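Side-chain contacts in particle-associated lyase (Acinetobacter bacteriophage AP22, PDB 4Y9V), which is a phage tailspike that binds the capsular saccharide of Acinetobacter baumannii and probably degrades that capsule as a polysaccharide lyase: residues T49-M54 with K80-I85; D61-L66 with S88-T93; G526-T531 with T539-I544; P588-V593 with V598-L603. All blocks are in the same frame, centred on the assembly; numbering follows the deposited sequence. Where two conformers were deposited one is given.

Contact 1. Residues T49-M54 with K80-I85; sequences TYLKKM and KSREYI
The apolar part of this contact rests on one methyl group: L51 CD1 lies 4.4 Å from Y84 CE1 and 4.4 Å from R82 NH1. It comes at both flat groups obliquely, so the leucine fits where ring and guanidinium adjoin. Further packing reaches L51 from I62 and V65, and Y84 also rests on I62, so the meeting point is buried although the segments share little surface. Helix 47-54 leans on strand 83-85, which begins the run of parallel pairings that continues through strand 105-109 into the right-handed beta-helix expected of a pectin lyase-like tailspike.

Aliphatic carbons lie over both flat groups within 80-85. R82 CB sits 3.6 Å above the Y84 ring plane, near the rim, and the extended chain (chi2 -177°) carries the guanidinium to the hydroxyl end of the tyrosine. K80 CD lies over one face of the R82 guanidinium, toward its rim, 3.5 Å above the plane.

Hydrogen bonds grip the tyrosine hydroxyl twice. Y84 OH donates to K80 O at 2.7 Å, and R82 NH1 donates to Y84 OH at 2.9 Å, an approach lying in the guanidinium plane and bent to 149°. The same NH1 forms a salt bridge with D48.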
loop_
_atom_site.group_PDB
_atom_site.type_symbol
_atom_site.label_atom_id
_atom_site.label_comp_id
_atom_site.label_asym_id
_atom_site.label_seq_id
_atom_site.Cartn_x
_atom_site.Cartn_y
_atom_site.Cartn_z
ATOM N N THR A 49 3.446 -27.907 -40.595
ATOM C CA THR A 49 2.815 -29.048 -41.237
ATOM C C THR A 49 1.551 -28.637 -41.957
ATOM O O THR A 49 1.235 -29.126 -43.064
ATOM C CB THR A 49 2.542 -30.189 -40.230
ATOM O OG1 THR A 49 1.671 -29.724 -39.249
ATOM C CG2 THR A 49 3.819 -30.785 -39.705
ATOM N N TYR A 50 0.747 -27.736 -41.374
ATOM C CA TYR A 50 -0.409 -27.186 -41.986
ATOM C C TYR A 50 -0.090 -26.386 -43.248
ATOM O O TYR A 50 -0.789 -26.486 -44.274
ATOM C CB TYR A 50 -1.231 -26.281 -41.013
ATOM C CG TYR A 50 -2.272 -27.060 -40.233
ATOM C CD1 TYR A 50 -1.967 -27.735 -39.066
ATOM C CD2 TYR A 50 -3.573 -27.081 -40.673
ATOM C CE1 TYR A 50 -2.970 -28.435 -38.382
ATOM C CE2 TYR A 50 -4.576 -27.769 -40.000
ATOM C CZ TYR A 50 -4.261 -28.442 -38.863
ATOM O OH TYR A 50 -5.220 -29.153 -38.156
ATOM N N LEU A 51 0.951 -25.562 -43.190
ATOM C CA LEU A 51 1.348 -24.808 -44.368
ATOM C C LEU A 51 1.665 -25.735 -45.522
ATOM O O LEU A 51 1.243 -25.525 -46.672
ATOM C CB LEU A 51 2.554 -23.899 -44.041
ATOM C CG LEU A 51 2.233 -22.744 -43.069
ATOM C CD1 LEU A 51 3.510 -22.107 -42.598
ATOM C CD2 LEU A 51 1.384 -21.698 -43.688
ATOM N N LYS A 52 2.430 -26.798 -45.268
ATOM C CA LYS A 52 2.742 -27.755 -46.317
ATOM C C LYS A 52 1.481 -28.408 -46.832
ATOM O O LYS A 52 1.236 -28.478 -48.062
ATOM C CB LYS A 52 3.697 -28.848 -45.847
ATOM C CG LYS A 52 4.028 -29.874 -46.956
ATOM C CD LYS A 52 5.088 -29.355 -47.896
ATOM C CE LYS A 52 5.324 -30.286 -49.047
ATOM N NZ LYS A 52 4.135 -30.435 -49.940
ATOM N N LYS A 53 0.648 -28.924 -45.956
ATOM C CA LYS A 53 -0.479 -29.746 -46.394
ATOM C C LYS A 53 -1.481 -28.905 -47.165
ATOM O O LYS A 53 -2.102 -29.394 -48.124
ATOM C CB LYS A 53 -1.107 -30.475 -45.200
ATOM C CG LYS A 53 -2.092 -31.529 -45.582
ATOM C CD LYS A 53 -1.551 -32.564 -46.546
ATOM C CE LYS A 53 -2.419 -33.819 -46.598
ATOM N NZ LYS A 53 -2.014 -34.679 -47.772
ATOM N N MET A 54 -1.685 -27.658 -46.760
ATOM C CA MET A 54 -2.588 -26.749 -47.404
ATOM C C MET A 54 -1.972 -26.016 -48.606
ATOM O O MET A 54 -2.638 -25.236 -49.280
ATOM C CB MET A 54 -3.144 -25.736 -46.394
ATOM C CG MET A 54 -4.002 -26.402 -45.344
ATOM S SD MET A 54 -4.679 -25.266 -44.117
ATOM C CE MET A 54 -5.762 -24.280 -45.140
ATOM N N LYS A 80 6.667 -21.565 -35.608
ATOM C CA LYS A 80 8.040 -21.195 -35.882
ATOM C C LYS A 80 8.161 -19.722 -36.109
ATOM O O LYS A 80 7.314 -19.054 -36.730
ATOM C CB LYS A 80 8.493 -21.953 -37.135
ATOM C CG LYS A 80 9.910 -21.697 -37.590
ATOM C CD LYS A 80 10.362 -22.592 -38.755
ATOM C CE LYS A 80 11.698 -22.226 -39.307
ATOM N NZ LYS A 80 12.802 -22.547 -38.348
ATOM N N SER A 81 9.284 -19.157 -35.654
ATOM C CA SER A 81 9.555 -17.725 -35.746
ATOM C C SER A 81 9.723 -17.267 -37.207
ATOM O O SER A 81 10.733 -17.541 -37.856
ATOM C CB SER A 81 10.849 -17.441 -35.003
ATOM O OG SER A 81 11.152 -16.079 -34.999
ATOM N N ARG A 82 8.720 -16.531 -37.674
ATOM C CA ARG A 82 8.679 -15.821 -38.938
ATOM C C ARG A 82 7.688 -14.667 -38.745
ATOM O O ARG A 82 6.890 -14.699 -37.811
ATOM C CB ARG A 82 8.164 -16.674 -40.149
ATOM C CG ARG A 82 8.860 -17.985 -40.412
ATOM C CD ARG A 82 8.266 -18.622 -41.666
ATOM N NE ARG A 82 8.800 -19.907 -42.064
ATOM C CZ ARG A 82 8.345 -21.084 -41.647
ATOM N NH1 ARG A 82 7.366 -21.184 -40.751
ATOM N NH2 ARG A 82 8.869 -22.190 -42.143
ATOM N N GLU A 83 7.693 -13.721 -39.675
ATOM C CA GLU A 83 6.607 -12.754 -39.787
ATOM C C GLU A 83 5.582 -13.307 -40.783
ATOM O O GLU A 83 5.967 -13.582 -41.947
ATOM C CB GLU A 83 7.083 -11.383 -40.189
ATOM C CG GLU A 83 5.959 -10.376 -40.232
ATOM C CD GLU A 83 6.393 -8.959 -40.451
ATOM O OE1 GLU A 83 7.273 -8.499 -39.691
ATOM O OE2 GLU A 83 5.835 -8.245 -41.337
ATOM N N TYR A 84 4.349 -13.452 -40.365
ATOM C CA TYR A 84 3.277 -14.020 -41.184
ATOM C C TYR A 84 2.234 -12.966 -41.486
ATOM O O TYR A 84 1.711 -12.307 -40.566
ATOM C CB TYR A 84 2.590 -15.147 -40.441
ATOM C CG TYR A 84 3.479 -16.294 -40.047
ATOM C CD1 TYR A 84 3.767 -17.317 -40.928
ATOM C CD2 TYR A 84 4.043 -16.372 -38.777
ATOM C CE1 TYR A 84 4.572 -18.381 -40.572
ATOM C CE2 TYR A 84 4.853 -17.420 -38.410
ATOM C CZ TYR A 84 5.116 -18.436 -39.289
ATOM O OH TYR A 84 5.901 -19.508 -38.967
ATOM N N ILE A 85 1.820 -12.875 -42.753
ATOM C CA ILE A 85 0.679 -12.066 -43.153
ATOM C C ILE A 85 -0.614 -12.724 -42.663
ATOM O O ILE A 85 -0.837 -13.915 -42.907
ATOM C CB ILE A 85 0.668 -11.917 -44.673
ATOM C CG1 ILE A 85 1.880 -11.132 -45.139
ATOM C CG2 ILE A 85 -0.630 -11.309 -45.155
ATOM C CD1 ILE A 85 2.094 -11.140 -46.651
#

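Contact 2. Residues D61-L66 with S88-T93; sequences DISTVL and SLIEFT
S63 meets S88 at the start of helix 63-71, where D61 forms an Asx turn that leads the chain into the helix. The bond across the contact runs from S88 N to S63 OG (3.0 Å, 155° at the hydrogen). S63 turns its OG anti to its own carbonyl carbon (chi1 -65°), beside the backbone N, and from there the hydroxyl serves two partners: it accepts from S88 and donates to D61 OD1 at 2.7 Å, on the syn side of the carboxylate. S63 N reaches D61 OD1 at 3.0 Å, but from above the carboxylate plane. With N87 N as a further donor, D61 OD1 is firmly held, which fixes the carboxylate against the helix start. Its other oxygen takes a hydrogen bond from a water, 2.6 Å from D61 OD2, that also bonds S88 OG at 2.7 Å, bridging the segments.

Beyond this polar end the contact turns greasy. I90 CD1 lies against the first turn of the helix, 4.2 Å from S63 CB, and L66 CD1 approaches I90 CG1 at 4.4 Å. N67 and K70, further along the helix, also touch I90, while strand 89-92 pairs in parallel with strand 113-125. The arrangement is a short helix entered through an Asx turn and packed on an early strand of what is probably the parallel beta-helix of a pectin lyase-like tailspike.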
loop_
_atom_site.group_PDB
_atom_site.type_symbol
_atom_site.label_atom_id
_atom_site.label_comp_id
_atom_site.label_asym_id
_atom_site.label_seq_id
_atom_site.Cartn_x
_atom_site.Cartn_y
_atom_site.Cartn_z
ATOM N N ASP A 61 -0.538 -14.900 -47.223
ATOM C CA ASP A 61 -1.541 -14.764 -46.168
ATOM C C ASP A 61 -1.871 -16.141 -45.589
ATOM O O ASP A 61 -2.261 -17.049 -46.334
ATOM C CB ASP A 61 -2.793 -14.110 -46.790
ATOM C CG ASP A 61 -3.926 -13.796 -45.842
ATOM O OD1 ASP A 61 -3.783 -13.963 -44.618
ATOM O OD2 ASP A 61 -4.976 -13.329 -46.348
ATOM N N ILE A 62 -1.730 -16.284 -44.278
ATOM C CA ILE A 62 -1.992 -17.532 -43.604
ATOM C C ILE A 62 -3.362 -17.567 -42.922
ATOM O O ILE A 62 -3.643 -18.507 -42.189
ATOM C CB ILE A 62 -0.878 -17.902 -42.601
ATOM C CG1 ILE A 62 -0.879 -16.988 -41.369
ATOM C CG2 ILE A 62 0.477 -17.978 -43.283
ATOM C CD1 ILE A 62 -0.088 -17.541 -40.198
ATOM N N SER A 63 -4.222 -16.587 -43.212
ATOM C CA SER A 63 -5.555 -16.574 -42.590
ATOM C C SER A 63 -6.304 -17.900 -42.749
ATOM O O SER A 63 -6.895 -18.399 -41.778
ATOM C CB SER A 63 -6.390 -15.474 -43.193
ATOM O OG SER A 63 -5.849 -14.184 -42.894
ATOM N N THR A 64 -6.310 -18.460 -43.947
ATOM C CA THR A 64 -7.051 -19.698 -44.148
ATOM C C THR A 64 -6.437 -20.821 -43.342
ATOM O O THR A 64 -7.158 -21.785 -42.951
ATOM C CB THR A 64 -7.149 -20.138 -45.617
ATOM O OG1 THR A 64 -5.853 -20.385 -46.141
ATOM C CG2 THR A 64 -7.935 -19.152 -46.446
ATOM N N VAL A 65 -5.142 -20.798 -43.098
ATOM C CA VAL A 65 -4.443 -21.824 -42.350
ATOM C C VAL A 65 -4.804 -21.728 -40.873
ATOM O O VAL A 65 -5.151 -22.731 -40.258
ATOM C CB VAL A 65 -2.915 -21.740 -42.586
ATOM C CG1 VAL A 65 -2.235 -22.889 -41.888
ATOM C CG2 VAL A 65 -2.616 -21.758 -44.074
ATOM N N LEU A 66 -4.713 -20.520 -40.296
ATOM C CA LEU A 66 -5.145 -20.354 -38.893
ATOM C C LEU A 66 -6.599 -20.757 -38.705
ATOM O O LEU A 66 -6.954 -21.426 -37.742
ATOM C CB LEU A 66 -4.913 -18.917 -38.437
ATOM C CG LEU A 66 -3.432 -18.486 -38.370
ATOM C CD1 LEU A 66 -3.383 -17.026 -37.962
ATOM C CD2 LEU A 66 -2.617 -19.308 -37.397
ATOM N N SER A 88 -7.097 -11.481 -42.464
ATOM C CA SER A 88 -8.424 -11.652 -41.921
ATOM C C SER A 88 -8.473 -11.394 -40.410
ATOM O O SER A 88 -7.477 -11.501 -39.690
ATOM C CB SER A 88 -8.911 -13.069 -42.189
ATOM O OG SER A 88 -9.068 -13.346 -43.552
ATOM N N LEU A 89 -9.682 -11.095 -39.964
ATOM C CA LEU A 89 -10.031 -11.101 -38.548
ATOM C C LEU A 89 -10.280 -12.544 -38.147
ATOM O O LEU A 89 -11.243 -13.155 -38.617
ATOM C CB LEU A 89 -11.249 -10.203 -38.308
ATOM C CG LEU A 89 -11.755 -10.200 -36.865
ATOM C CD1 LEU A 89 -10.692 -9.667 -35.905
ATOM C CD2 LEU A 89 -13.006 -9.356 -36.759
ATOM N N ILE A 90 -9.403 -13.100 -37.326
ATOM C CA ILE A 90 -9.463 -14.484 -36.894
ATOM C C ILE A 90 -10.264 -14.493 -35.565
ATOM O O ILE A 90 -9.830 -13.884 -34.595
ATOM C CB ILE A 90 -8.097 -15.111 -36.704
ATOM C CG1 ILE A 90 -7.192 -14.857 -37.906
ATOM C CG2 ILE A 90 -8.231 -16.595 -36.382
ATOM C CD1 ILE A 90 -7.686 -15.434 -39.223
ATOM N N GLU A 91 -11.400 -15.177 -35.581
ATOM C CA GLU A 91 -12.350 -15.192 -34.472
ATOM C C GLU A 91 -12.285 -16.542 -33.803
ATOM O O GLU A 91 -12.764 -17.544 -34.320
ATOM C CB GLU A 91 -13.781 -14.859 -34.929
ATOM C CG GLU A 91 -13.880 -13.452 -35.512
ATOM C CD GLU A 91 -15.284 -13.055 -35.915
ATOM O OE1 GLU A 91 -16.161 -13.149 -35.052
ATOM O OE2 GLU A 91 -15.579 -12.607 -37.057
ATOM N N PHE A 92 -11.634 -16.581 -32.645
ATOM C CA PHE A 92 -11.546 -17.789 -31.835
ATOM C C PHE A 92 -12.763 -17.832 -30.918
ATOM O O PHE A 92 -12.990 -16.916 -30.147
ATOM C CB PHE A 92 -10.276 -17.799 -30.997
ATOM C CG PHE A 92 -8.982 -17.681 -31.777
ATOM C CD1 PHE A 92 -8.439 -16.443 -32.155
ATOM C CD2 PHE A 92 -8.288 -18.839 -32.140
ATOM C CE1 PHE A 92 -7.296 -16.375 -32.862
ATOM C CE2 PHE A 92 -7.118 -18.751 -32.866
ATOM C CZ PHE A 92 -6.612 -17.518 -33.211
ATOM N N THR A 93 -13.520 -18.917 -30.993
ATOM C CA THR A 93 -14.690 -19.122 -30.163
ATOM C C THR A 93 -14.643 -20.409 -29.355
ATOM O O THR A 93 -15.608 -20.709 -28.695
ATOM C CB THR A 93 -15.989 -19.041 -30.973
ATOM O OG1 THR A 93 -15.930 -20.056 -32.016
ATOM C CG2 THR A 93 -16.132 -17.736 -31.699
HETATM O O HOH W 1 -7.474 -12.992 -45.756
#

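Contact 3. Residues G526-T531 with T539-I544. With SO4 (sulfate ion), chain L.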
loop_
_atom_site.group_PDB
_atom_site.type_symbol
_atom_site.label_atom_id
_atom_site.label_comp_id
_atom_site.label_asym_id
_atom_site.label_seq_id
_atom_site.Cartn_x
_atom_site.Cartn_y
_atom_site.Cartn_z
ATOM N N GLY A 526 0.100 30.970 18.661
ATOM C CA GLY A 526 1.317 31.748 18.746
ATOM C C GLY A 526 1.409 32.498 20.048
ATOM O O GLY A 526 0.584 32.385 20.953
ATOM N N VAL A 527 2.497 33.287 20.108
ATOM C CA VAL A 527 2.853 34.102 21.259
ATOM C C VAL A 527 3.211 35.503 20.748
ATOM O O VAL A 527 3.785 35.640 19.658
ATOM C CB VAL A 527 4.030 33.498 22.058
ATOM C CG1 VAL A 527 5.283 33.297 21.213
ATOM C CG2 VAL A 527 4.327 34.323 23.325
ATOM N N VAL A 528 2.945 36.498 21.556
ATOM C CA VAL A 528 3.425 37.860 21.288
ATOM C C VAL A 528 3.751 38.509 22.616
ATOM O O VAL A 528 2.935 38.567 23.529
ATOM C CB VAL A 528 2.370 38.656 20.493
ATOM C CG1 VAL A 528 0.976 38.662 21.140
ATOM C CG2 VAL A 528 2.859 40.034 20.187
ATOM N N SER A 529 4.973 39.061 22.697
ATOM C CA SER A 529 5.359 39.854 23.872
ATOM C C SER A 529 4.728 41.239 23.756
ATOM O O SER A 529 4.748 41.847 22.659
ATOM C CB SER A 529 6.878 39.988 23.938
ATOM O OG SER A 529 7.253 40.953 24.919
ATOM N N VAL A 530 4.195 41.728 24.844
ATOM C CA VAL A 530 3.650 43.088 24.942
ATOM C C VAL A 530 4.297 43.771 26.142
ATOM O O VAL A 530 4.753 43.124 27.090
ATOM C CB VAL A 530 2.121 43.118 25.045
ATOM C CG1 VAL A 530 1.495 42.552 23.779
ATOM C CG2 VAL A 530 1.616 42.418 26.282
ATOM N N THR A 531 4.297 45.090 26.080
ATOM C CA THR A 531 4.779 45.918 27.205
ATOM C C THR A 531 3.706 46.941 27.509
ATOM O O THR A 531 3.288 47.717 26.642
ATOM C CB THR A 531 6.105 46.592 26.842
ATOM O OG1 THR A 531 7.109 45.574 26.608
ATOM C CG2 THR A 531 6.588 47.478 27.978
ATOM N N THR A 539 -3.895 46.766 27.395
ATOM C CA THR A 539 -2.623 46.613 26.712
ATOM C C THR A 539 -2.858 45.606 25.579
ATOM O O THR A 539 -3.136 44.442 25.856
ATOM C CB THR A 539 -1.506 46.179 27.623
ATOM O OG1 THR A 539 -1.325 47.154 28.702
ATOM C CG2 THR A 539 -0.215 45.960 26.893
ATOM N N ARG A 540 -2.776 46.075 24.336
ATOM C CA ARG A 540 -3.205 45.307 23.187
ATOM C C ARG A 540 -2.018 44.920 22.344
ATOM O O ARG A 540 -1.199 45.789 22.008
ATOM C CB ARG A 540 -4.191 46.111 22.341
ATOM C CG ARG A 540 -5.285 46.756 23.223
ATOM C CD ARG A 540 -6.486 47.309 22.405
ATOM N NE ARG A 540 -6.075 48.410 21.532
ATOM C CZ ARG A 540 -6.968 49.104 20.834
ATOM N NH1 ARG A 540 -8.258 48.817 20.930
ATOM N NH2 ARG A 540 -6.553 50.082 20.043
ATOM N N ALA A 541 -1.903 43.643 21.955
ATOM C CA ALA A 541 -0.969 43.304 20.913
ATOM C C ALA A 541 -1.402 43.987 19.610
ATOM O O ALA A 541 -2.584 44.265 19.402
ATOM C CB ALA A 541 -0.963 41.799 20.703
ATOM N N ASN A 542 -0.459 44.223 18.699
ATOM C CA ASN A 542 -0.837 44.595 17.373
ATOM C C ASN A 542 -1.648 43.448 16.750
ATOM O O ASN A 542 -1.462 42.273 17.079
ATOM C CB ASN A 542 0.366 44.879 16.471
ATOM C CG ASN A 542 1.198 46.071 16.868
ATOM O OD1 ASN A 542 0.865 46.890 17.749
ATOM N ND2 ASN A 542 2.294 46.149 16.229
ATOM N N VAL A 543 -2.530 43.790 15.814
ATOM C CA VAL A 543 -3.303 42.750 15.128
ATOM C C VAL A 543 -2.361 41.752 14.491
ATOM O O VAL A 543 -1.301 42.089 13.926
ATOM C CB VAL A 543 -4.278 43.384 14.128
ATOM C CG1 VAL A 543 -3.587 44.027 12.937
ATOM C CG2 VAL A 543 -5.278 42.346 13.618
ATOM N N ILE A 544 -2.752 40.494 14.592
ATOM C CA ILE A 544 -2.016 39.361 14.047
ATOM C C ILE A 544 -2.723 38.868 12.806
ATOM O O ILE A 544 -3.911 38.509 12.845
ATOM C CB ILE A 544 -1.906 38.266 15.103
ATOM C CG1 ILE A 544 -1.226 38.795 16.369
ATOM C CG2 ILE A 544 -1.212 37.050 14.552
ATOM C CD1 ILE A 544 -1.176 37.792 17.451
HETATM S S SO4 L . -2.894 50.429 20.522
HETATM O O1 SO4 L . -2.731 51.818 21.043
HETATM O O2 SO4 L . -3.405 49.544 21.607
HETATM O O3 SO4 L . -1.550 49.924 20.080
HETATM O O4 SO4 L . -3.837 50.450 19.339
#
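R540, whose backbone carbon comes near V530 CG1, turns the edge of its guanidinium to a sulfate ion, with the sulfur in the guanidinium plane. Two nearly straight bonds make the grip: R540 NE to sulfate O2 at 2.9 Å (163°) and R540 NH2 to sulfate O4 at 2.8 Å (162°). A bend at chi3, -64°, curls the chain round the ion, whose O2 is also close to its aliphatic carbons. R599 NH2 bonds the sulfate too, and R540 NH1 reaches W569 O of the third subunit. The ion probably came from the crystallisation liquor.

No hydrogen bond joins the segments; methyl groups do the work on the inner side. V528 CG1 presses on A541 CB at 3.7 Å and reaches I544 CD1 at 4.4 Å. V530 divides its branches, CG1 lying 3.9 Å from A541 CA while CG2 meets T539 CG2 at 4.0 Å. T539 OG1 bonds W604 and N536 instead.

The segments belong to different sheets facing each other in the Ig-like domain. Strand 518-531 pairs antiparallel with strand 613-623, whose W618 touches I544, and strand 538-545 is hydrogen-bonded to strand 597-604.

Contact 4. Residues P588-V593 with V598-L603; sequences PVNSLV and VRPAIL. Unlike the reference sequence in segment 598-603: I602 (reference Val). With SO4 (sulfate ion), chain L.
V589 packs between L603 and A601 on one face of this antiparallel hairpin: V589 CG1 touches L603 CD1 at 3.8 Å, the side chains crossing at about a right angle, and V589 CG2 lies 4.0 Å from A601 CB. On the other face I602 CD1 folds back to 3.7 Å from P588 CA. Between the faces, V589 and A601 form a hydrogen-bonded pair.

Regular pairing lapses after N590 and P600, with S591 and L592 both near R599. S591 N and S591 OG, the latter at 2.8 Å, both donate to R599 O; with OG set between the backbone N and the carbonyl carbon (chi1 73°), the hydroxyl points at that oxygen. N590 OD1 stands in for a backbone carbonyl, accepting from R599 N at 2.9 Å in its carbonyl plane.

At the polar edge the extended R599 chain passes S591 OG and ends at the sulfate, R599 NH2 being 3.1 Å from its O4. NE bonds A541 O, and NH1 bonds S568 of the third subunit.

Strand 597-604 is the middle of three, flanked by 586-594 and 538-545; P600 and I602 turn to strand 613-623, and V589 packs on V560 of the third subunit.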
loop_
_atom_site.group_PDB
_atom_site.type_symbol
_atom_site.label_atom_id
_atom_site.label_comp_id
_atom_site.label_asym_id
_atom_site.label_seq_id
_atom_site.Cartn_x
_atom_site.Cartn_y
_atom_site.Cartn_z
ATOM N N PRO A 588 -7.233 38.454 30.332
ATOM C CA PRO A 588 -6.920 38.208 28.924
ATOM C C PRO A 588 -8.200 38.165 28.081
ATOM O O PRO A 588 -9.188 37.561 28.513
ATOM C CB PRO A 588 -6.242 36.825 28.957
ATOM C CG PRO A 588 -6.940 36.108 30.122
ATOM C CD PRO A 588 -7.204 37.217 31.145
ATOM N N VAL A 589 -8.144 38.756 26.899
ATOM C CA VAL A 589 -9.259 38.781 25.977
ATOM C C VAL A 589 -8.768 38.704 24.552
ATOM O O VAL A 589 -7.622 39.057 24.251
ATOM C CB VAL A 589 -10.133 40.067 26.119
ATOM C CG1 VAL A 589 -10.600 40.245 27.565
ATOM C CG2 VAL A 589 -9.373 41.319 25.654
ATOM N N ASN A 590 -9.660 38.310 23.627
ATOM C CA ASN A 590 -9.413 38.553 22.210
ATOM C C ASN A 590 -10.177 39.818 21.803
ATOM O O ASN A 590 -11.406 39.869 21.832
ATOM C CB ASN A 590 -9.813 37.387 21.306
ATOM C CG ASN A 590 -9.345 37.706 19.901
ATOM O OD1 ASN A 590 -8.201 38.108 19.699
ATOM N ND2 ASN A 590 -10.243 37.524 18.934
ATOM N N SER A 591 -9.419 40.866 21.457
ATOM C CA SER A 591 -10.028 42.164 21.197
ATOM C C SER A 591 -10.621 42.329 19.805
ATOM O O SER A 591 -11.457 43.248 19.642
ATOM C CB SER A 591 -9.017 43.289 21.507
ATOM O OG SER A 591 -7.988 43.393 20.546
ATOM N N LEU A 592 -10.247 41.505 18.846
ATOM C CA LEU A 592 -10.725 41.631 17.462
ATOM C C LEU A 592 -10.599 40.228 16.865
ATOM O O LEU A 592 -9.593 39.567 17.111
ATOM C CB LEU A 592 -9.876 42.615 16.651
ATOM C CG LEU A 592 -10.302 42.731 15.183
ATOM C CD1 LEU A 592 -10.233 44.180 14.732
ATOM C CD2 LEU A 592 -9.450 41.830 14.316
ATOM N N VAL A 593 -11.594 39.853 16.054
ATOM C CA VAL A 593 -11.518 38.623 15.284
ATOM C C VAL A 593 -11.988 38.906 13.853
ATOM O O VAL A 593 -12.965 39.629 13.657
ATOM C CB VAL A 593 -12.313 37.466 15.918
ATOM C CG1 VAL A 593 -13.820 37.715 15.949
ATOM C CG2 VAL A 593 -11.980 36.149 15.243
ATOM N N VAL A 598 -6.486 37.901 14.487
ATOM C CA VAL A 598 -6.805 37.904 15.914
ATOM C C VAL A 598 -6.072 39.067 16.566
ATOM O O VAL A 598 -5.145 39.637 15.953
ATOM C CB VAL A 598 -6.475 36.576 16.609
ATOM C CG1 VAL A 598 -7.256 35.417 15.961
ATOM C CG2 VAL A 598 -4.992 36.267 16.607
ATOM N N ARG A 599 -6.412 39.405 17.789
ATOM C CA ARG A 599 -5.744 40.517 18.470
ATOM C C ARG A 599 -5.810 40.341 19.960
ATOM O O ARG A 599 -6.655 40.941 20.667
ATOM C CB ARG A 599 -6.306 41.884 18.033
ATOM C CG ARG A 599 -5.381 43.008 18.500
ATOM C CD ARG A 599 -5.943 44.396 18.117
ATOM N NE ARG A 599 -4.944 45.391 18.451
ATOM C CZ ARG A 599 -5.108 46.700 18.249
ATOM N NH1 ARG A 599 -6.238 47.180 17.813
ATOM N NH2 ARG A 599 -4.107 47.501 18.511
ATOM N N PRO A 600 -4.911 39.530 20.534
ATOM C CA PRO A 600 -4.899 39.341 21.983
ATOM C C PRO A 600 -4.644 40.668 22.715
ATOM O O PRO A 600 -3.915 41.519 22.233
ATOM C CB PRO A 600 -3.699 38.401 22.166
ATOM C CG PRO A 600 -3.422 37.828 20.877
ATOM C CD PRO A 600 -3.861 38.753 19.847
ATOM N N ALA A 601 -5.250 40.762 23.894
ATOM C CA ALA A 601 -5.084 41.952 24.733
ATOM C C ALA A 601 -5.305 41.584 26.184
ATOM O O ALA A 601 -5.879 40.550 26.506
ATOM C CB ALA A 601 -6.077 43.036 24.290
ATOM N N ILE A 602 -4.896 42.513 27.055
ATOM C CA ILE A 602 -5.263 42.520 28.454
ATOM C C ILE A 602 -6.155 43.719 28.725
ATOM O O ILE A 602 -5.860 44.838 28.281
ATOM C CB ILE A 602 -3.963 42.701 29.342
ATOM C CG1 ILE A 602 -3.088 41.492 29.236
ATOM C CG2 ILE A 602 -4.336 43.028 30.781
ATOM C CD1 ILE A 602 -3.973 40.333 29.461
ATOM N N LEU A 603 -7.211 43.479 29.494
ATOM C CA LEU A 603 -8.028 44.542 30.096
ATOM C C LEU A 603 -7.622 44.630 31.579
ATOM O O LEU A 603 -7.662 43.623 32.298
ATOM C CB LEU A 603 -9.501 44.269 29.958
ATOM C CG LEU A 603 -10.030 44.187 28.518
ATOM C CD1 LEU A 603 -11.488 43.837 28.500
ATOM C CD2 LEU A 603 -9.809 45.464 27.757
HETATM S S SO4 L . -2.894 50.429 20.522
HETATM O O1 SO4 L . -2.731 51.818 21.043
HETATM O O2 SO4 L . -3.405 49.544 21.607
HETATM O O3 SO4 L . -1.550 49.924 20.080
HETATM O O4 SO4 L . -3.837 50.450 19.339
#

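The four contacts fall into two pairs at opposite ends of an elongated chain. Contacts 1 and 2, centres 12 Å apart, interlock along the sequence, helices 47-54 and 63-71 before strands 83-85 and 89-92, and I85 O probably bonds I62 N between them. Contacts 3 and 4 follow in series, centres 9 Å apart, within the second Ig-like domain; strand 538-545 of contact 3 and strand 597-604 of contact 4 are neighbours in one sheet, and both contacts touch one sulfate. Between the pairs lie about 69 to 72 Å, nearest atoms, containing the pectin lyase-like region. Contact 1 and, at the far end, contacts 3 and 4 touch other subunits, so the three chains meet at both ends.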